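Local coordinates for protein ATP phosphoribosyltransferase regulatory subunit (Bacillus halodurans, PDB 3OD1) that probably serves as the regulatory partner of the HisG catalytic subunit in the first step of histidine biosynthesis, and may allow its feedback regulation by histidine, at residues Tyr102-Arg114 and Ala124-Asp136. Numbering follows the deposited sequence.
Sequences YPLRLAYQSNVYR and AEFEQLGVELIGD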
loop_
_atom_site.group_PDB
_atom_site.type_symbol
_atom_site.label_atom_id
_atom_site.label_comp_id
_atom_site.label_asym_id
_atom_site.label_seq_id
_atom_site.Cartn_x
_atom_site.Cartn_y
_atom_site.Cartn_z
ATOM N N TYR B 102 -12.032 17.628 -17.766
ATOM C CA TYR B 102 -13.053 16.672 -17.353
ATOM C C TYR B 102 -13.598 15.967 -18.591
ATOM O O TYR B 102 -13.532 16.519 -19.689
ATOM C CB TYR B 102 -14.186 17.375 -16.600
ATOM C CG TYR B 102 -13.824 17.859 -15.207
ATOM C CD1 TYR B 102 -14.385 19.024 -14.692
ATOM C CD2 TYR B 102 -12.926 17.150 -14.401
ATOM C CE1 TYR B 102 -14.072 19.481 -13.417
ATOM C CE2 TYR B 102 -12.600 17.606 -13.111
ATOM C CZ TYR B 102 -13.184 18.775 -12.629
ATOM O OH TYR B 102 -12.887 19.244 -11.362
ATOM N N PRO B 103 -14.130 14.742 -18.424
ATOM C CA PRO B 103 -14.205 14.022 -17.147
ATOM C C PRO B 103 -12.929 13.250 -16.814
ATOM O O PRO B 103 -12.214 12.784 -17.707
ATOM C CB PRO B 103 -15.352 13.025 -17.371
ATOM C CG PRO B 103 -15.891 13.299 -18.746
ATOM C CD PRO B 103 -14.810 13.996 -19.491
ATOM N N LEU B 104 -12.665 13.104 -15.523
ATOM C CA LEU B 104 -11.536 12.322 -15.050
ATOM C C LEU B 104 -12.012 11.038 -14.390
ATOM O O LEU B 104 -13.006 11.026 -13.649
ATOM C CB LEU B 104 -10.719 13.138 -14.060
ATOM C CG LEU B 104 -9.886 14.239 -14.706
ATOM C CD1 LEU B 104 -9.505 15.291 -13.677
ATOM C CD2 LEU B 104 -8.653 13.617 -15.359
ATOM N N ARG B 105 -11.300 9.958 -14.683
ATOM C CA ARG B 105 -11.598 8.645 -14.133
ATOM C C ARG B 105 -10.363 8.163 -13.389
ATOM O O ARG B 105 -9.342 7.804 -13.993
ATOM C CB ARG B 105 -11.980 7.672 -15.247
ATOM C CG ARG B 105 -13.390 7.908 -15.796
ATOM C CD ARG B 105 -13.667 7.085 -17.020
ATOM N NE ARG B 105 -15.078 7.143 -17.362
ATOM C CZ ARG B 105 -15.633 8.116 -18.078
ATOM N NH1 ARG B 105 -14.890 9.121 -18.533
ATOM N NH2 ARG B 105 -16.937 8.091 -18.324
ATOM N N LEU B 106 -10.454 8.184 -12.068
ATOM C CA LEU B 106 -9.316 7.890 -11.225
ATOM C C LEU B 106 -9.686 6.775 -10.267
ATOM O O LEU B 106 -10.871 6.570 -9.969
ATOM C CB LEU B 106 -8.886 9.149 -10.476
ATOM C CG LEU B 106 -8.387 10.303 -11.356
ATOM C CD1 LEU B 106 -8.322 11.598 -10.578
ATOM C CD2 LEU B 106 -7.019 10.006 -11.937
ATOM N N ALA B 107 -8.673 6.055 -9.792
ATOM C CA ALA B 107 -8.885 4.872 -8.960
ATOM C C ALA B 107 -7.824 4.805 -7.878
ATOM O O ALA B 107 -6.790 5.478 -7.965
ATOM C CB ALA B 107 -8.835 3.567 -9.801
ATOM N N TYR B 108 -8.076 4.003 -6.848
ATOM C CA TYR B 108 -7.110 3.878 -5.764
ATOM C C TYR B 108 -7.243 2.524 -5.091
ATOM O O TYR B 108 -8.270 1.868 -5.201
ATOM C CB TYR B 108 -7.334 4.981 -4.726
ATOM C CG TYR B 108 -8.728 4.939 -4.135
ATOM C CD1 TYR B 108 -9.778 5.614 -4.741
ATOM C CD2 TYR B 108 -9.001 4.191 -2.990
ATOM C CE1 TYR B 108 -11.075 5.576 -4.207
ATOM C CE2 TYR B 108 -10.291 4.137 -2.450
ATOM C CZ TYR B 108 -11.323 4.836 -3.059
ATOM O OH TYR B 108 -12.604 4.775 -2.530
ATOM N N GLN B 109 -6.179 2.113 -4.410
ATOM C CA GLN B 109 -6.233 0.998 -3.488
ATOM C C GLN B 109 -5.338 1.441 -2.334
ATOM O O GLN B 109 -4.114 1.517 -2.472
ATOM C CB GLN B 109 -5.704 -0.277 -4.151
ATOM C CG GLN B 109 -5.712 -1.485 -3.250
ATOM C CD GLN B 109 -5.125 -2.727 -3.924
ATOM O OE1 GLN B 109 -5.144 -2.847 -5.151
ATOM N NE2 GLN B 109 -4.618 -3.663 -3.114
ATOM N N SER B 110 -5.950 1.780 -1.208
ATOM C CA SER B 110 -5.229 2.487 -0.161
ATOM C C SER B 110 -5.750 2.169 1.221
ATOM O O SER B 110 -6.948 1.926 1.413
ATOM C CB SER B 110 -5.355 4.003 -0.366
ATOM O OG SER B 110 -4.933 4.396 -1.657
ATOM N N ASN B 111 -4.854 2.225 2.199
ATOM C CA ASN B 111 -5.282 2.205 3.592
ATOM C C ASN B 111 -5.840 3.559 3.993
ATOM O O ASN B 111 -5.239 4.604 3.720
ATOM C CB ASN B 111 -4.119 1.853 4.507
ATOM C CG ASN B 111 -3.652 0.424 4.333
ATOM O OD1 ASN B 111 -4.343 -0.406 3.751
ATOM N ND2 ASN B 111 -2.471 0.132 4.847
ATOM N N VAL B 112 -6.992 3.535 4.648
ATOM C CA VAL B 112 -7.551 4.733 5.261
ATOM C C VAL B 112 -7.690 4.493 6.759
ATOM O O VAL B 112 -7.526 3.360 7.237
ATOM C CB VAL B 112 -8.917 5.115 4.625
ATOM C CG1 VAL B 112 -8.714 5.480 3.157
ATOM C CG2 VAL B 112 -9.884 3.962 4.736
ATOM N N TYR B 113 -7.986 5.555 7.499
ATOM C CA TYR B 113 -7.780 5.536 8.939
ATOM C C TYR B 113 -8.966 6.128 9.686
ATOM O O TYR B 113 -9.651 7.021 9.194
ATOM C CB TYR B 113 -6.486 6.284 9.308
ATOM C CG TYR B 113 -5.241 5.773 8.594
ATOM C CD1 TYR B 113 -4.421 4.810 9.175
ATOM C CD2 TYR B 113 -4.908 6.238 7.333
ATOM C CE1 TYR B 113 -3.284 4.338 8.521
ATOM C CE2 TYR B 113 -3.779 5.784 6.669
ATOM C CZ TYR B 113 -2.971 4.834 7.267
ATOM O OH TYR B 113 -1.868 4.370 6.590
ATOM N N ARG B 114 -9.199 5.604 10.880
ATOM C CA ARG B 114 -10.263 6.069 11.758
ATOM C C ARG B 114 -9.661 6.368 13.122
ATOM O O ARG B 114 -8.631 5.794 13.498
ATOM C CB ARG B 114 -11.327 4.989 11.906
ATOM C CG ARG B 114 -12.024 4.630 10.626
ATOM C CD ARG B 114 -12.946 5.746 10.213
ATOM N NE ARG B 114 -13.646 5.429 8.974
ATOM C CZ ARG B 114 -13.217 5.801 7.778
ATOM N NH1 ARG B 114 -12.090 6.493 7.678
ATOM N NH2 ARG B 114 -13.901 5.475 6.693
ATOM N N ALA B 124 -8.616 0.732 13.274
ATOM C CA ALA B 124 -8.415 2.142 12.985
ATOM C C ALA B 124 -7.659 2.326 11.661
ATOM O O ALA B 124 -7.334 3.446 11.271
ATOM C CB ALA B 124 -7.664 2.792 14.112
ATOM N N GLU B 125 -7.356 1.216 10.996
ATOM C CA GLU B 125 -6.655 1.243 9.713
ATOM C C GLU B 125 -7.164 0.092 8.865
ATOM O O GLU B 125 -7.144 -1.049 9.312
ATOM C CB GLU B 125 -5.126 1.085 9.894
ATOM C CG GLU B 125 -4.419 0.997 8.551
ATOM C CD GLU B 125 -2.892 0.843 8.649
ATOM O OE1 GLU B 125 -2.364 0.607 9.754
ATOM O OE2 GLU B 125 -2.223 0.962 7.606
ATOM N N PHE B 126 -7.617 0.371 7.648
ATOM C CA PHE B 126 -8.129 -0.704 6.790
ATOM C C PHE B 126 -8.032 -0.318 5.324
ATOM O O PHE B 126 -8.036 0.855 4.985
ATOM C CB PHE B 126 -9.580 -1.079 7.161
ATOM C CG PHE B 126 -10.550 0.056 7.035
ATOM C CD1 PHE B 126 -11.047 0.426 5.796
ATOM C CD2 PHE B 126 -10.964 0.758 8.152
ATOM C CE1 PHE B 126 -11.952 1.484 5.676
ATOM C CE2 PHE B 126 -11.861 1.810 8.045
ATOM C CZ PHE B 126 -12.356 2.174 6.805
ATOM N N GLU B 127 -7.931 -1.316 4.463
ATOM C CA GLU B 127 -7.695 -1.077 3.039
ATOM C C GLU B 127 -9.008 -0.851 2.280
ATOM O O GLU B 127 -9.993 -1.557 2.478
ATOM C CB GLU B 127 -6.912 -2.252 2.424
ATOM C CG GLU B 127 -6.383 -1.983 1.037
ATOM C CD GLU B 127 -5.372 -3.021 0.579
ATOM O OE1 GLU B 127 -5.351 -4.135 1.151
ATOM O OE2 GLU B 127 -4.605 -2.720 -0.367
ATOM N N GLN B 128 -9.017 0.168 1.432
ATOM C CA GLN B 128 -10.198 0.474 0.648
ATOM C C GLN B 128 -9.797 0.646 -0.801
ATOM O O GLN B 128 -8.722 1.179 -1.109
ATOM C CB GLN B 128 -10.856 1.742 1.173
ATOM C CG GLN B 128 -12.170 2.078 0.509
ATOM C CD GLN B 128 -12.829 3.271 1.174
ATOM O OE1 GLN B 128 -13.113 3.246 2.374
ATOM N NE2 GLN B 128 -13.046 4.337 0.402
ATOM N N LEU B 129 -10.666 0.192 -1.692
ATOM C CA LEU B 129 -10.397 0.281 -3.116
ATOM C C LEU B 129 -11.636 0.862 -3.814
ATOM O O LEU B 129 -12.771 0.578 -3.431
ATOM C CB LEU B 129 -10.013 -1.118 -3.622
ATOM C CG LEU B 129 -9.889 -1.537 -5.077
ATOM C CD1 LEU B 129 -9.162 -2.885 -5.122
ATOM C CD2 LEU B 129 -11.270 -1.666 -5.713
ATOM N N GLY B 130 -11.430 1.714 -4.809
ATOM C CA GLY B 130 -12.563 2.331 -5.471
ATOM C C GLY B 130 -12.157 3.252 -6.598
ATOM O O GLY B 130 -10.990 3.262 -7.012
ATOM N N VAL B 131 -13.130 4.027 -7.079
ATOM C CA VAL B 131 -12.959 4.931 -8.219
ATOM C C VAL B 131 -13.716 6.224 -7.982
ATOM O O VAL B 131 -14.690 6.259 -7.210
ATOM C CB VAL B 131 -13.533 4.319 -9.524
ATOM C CG1 VAL B 131 -12.925 2.948 -9.804
ATOM C CG2 VAL B 131 -15.067 4.205 -9.445
ATOM N N GLU B 132 -13.266 7.284 -8.654
ATOM C CA GLU B 132 -14.000 8.545 -8.724
ATOM C C GLU B 132 -14.142 8.878 -10.204
ATOM O O GLU B 132 -13.174 8.769 -10.965
ATOM C CB GLU B 132 -13.224 9.677 -8.033
ATOM C CG GLU B 132 -12.703 9.324 -6.650
ATOM C CD GLU B 132 -13.817 9.062 -5.651
ATOM O OE1 GLU B 132 -14.987 9.405 -5.936
ATOM O OE2 GLU B 132 -13.518 8.509 -4.572
ATOM N N LEU B 133 -15.343 9.259 -10.609
ATOM C CA LEU B 133 -15.597 9.704 -11.967
ATOM C C LEU B 133 -16.098 11.138 -11.852
ATOM O O LEU B 133 -17.198 11.392 -11.370
ATOM C CB LEU B 133 -16.619 8.798 -12.657
ATOM C CG LEU B 133 -17.386 9.350 -13.871
ATOM C CD1 LEU B 133 -16.451 9.903 -14.931
ATOM C CD2 LEU B 133 -18.278 8.269 -14.465
ATOM N N ILE B 134 -15.258 12.083 -12.253
ATOM C CA ILE B 134 -15.478 13.477 -11.895
ATOM C C ILE B 134 -15.742 14.331 -13.120
ATOM O O ILE B 134 -15.004 14.272 -14.094
ATOM C CB ILE B 134 -14.269 14.060 -11.153
ATOM C CG1 ILE B 134 -13.997 13.263 -9.874
ATOM C CG2 ILE B 134 -14.512 15.537 -10.817
ATOM C CD1 ILE B 134 -12.569 13.403 -9.391
ATOM N N GLY B 135 -16.812 15.113 -13.069
ATOM C CA GLY B 135 -17.120 16.034 -14.152
ATOM C C GLY B 135 -18.078 15.502 -15.202
ATOM O O GLY B 135 -18.195 16.083 -16.273
ATOM N N ASP B 136 -18.759 14.403 -14.908
ATOM C CA ASP B 136 -19.740 13.838 -15.843
ATOM C C ASP B 136 -21.046 13.631 -15.094
ATOM O O ASP B 136 -21.157 12.763 -14.223
ATOM C CB ASP B 136 -19.220 12.538 -16.464
ATOM C CG ASP B 136 -20.191 11.916 -17.470
ATOM O OD1 ASP B 136 -21.383 12.289 -17.505
ATOM O OD2 ASP B 136 -19.750 11.038 -18.239
HETATM O O HOH W 1 -14.392 6.218 -3.596
HETATM O O HOH W 2 -13.214 5.809 4.106
#
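The ring of Tyr108 lies flat over Gly130, whose CA sits 4.0 Å from the ring centroid in a CH-pi contact, while a water meets the ring's edge in its plane. Farther along, the Arg114 guanidinium carries Phe126 CZ over one face, toward its rim, and a second water at its edge; Gln128 OE1 lies in the plane of the Phe126 ring, at its edge. The Arg105 guanidinium has Leu133 CD1 centred over one face, 3.7 Å from Arg105 CZ; Glu144 forms a salt bridge with this arginine, and Gln368 of the second subunit also binds it.

These groups decorate a beta hairpin, strands 104-113 and 125-134, which pair antiparallel, with hydrogen-bonded pairs from Leu104-Ile134 to Val112-Phe126. It belongs to the mixed sheet of the class II synthetase-like core. Tyr108, with CG between its backbone N and carbonyl carbon (chi1 59°), swings across to the glycine. Gln128 NE2 donates a nearly straight bond (163°) to Tyr108 OH, 3.0 Å away, and that oxygen lies in the plane of the Gln128 amide. The hydroxyl also donates to the first water, which in turn donates to Glu132 OE2; Thr86 and Tyr300 hold the same carboxylate. The second water joins Arg114 NH2 to Gln128 OE1, while Arg114 NH1 bonds to the carbonyl oxygens of Pro83 and Tyr113.

The other side of the sheet, against helix 21-40, is also polar in part: Gln109 NE2 reaches Glu127 OE2 at 2.9 Å from above the carboxylate plane, while Lys27 pairs with Glu127 OE1. Nearby, Asn111 ND2 makes a weak bond to Glu125 OE2, which also binds Thr50 of the second subunit.

Chemically, Gln128, Tyr108, the first water and Glu132 form one hydrogen-bonded chain that fixes the Gln128 amide's rotation and ties the middle of both strands together.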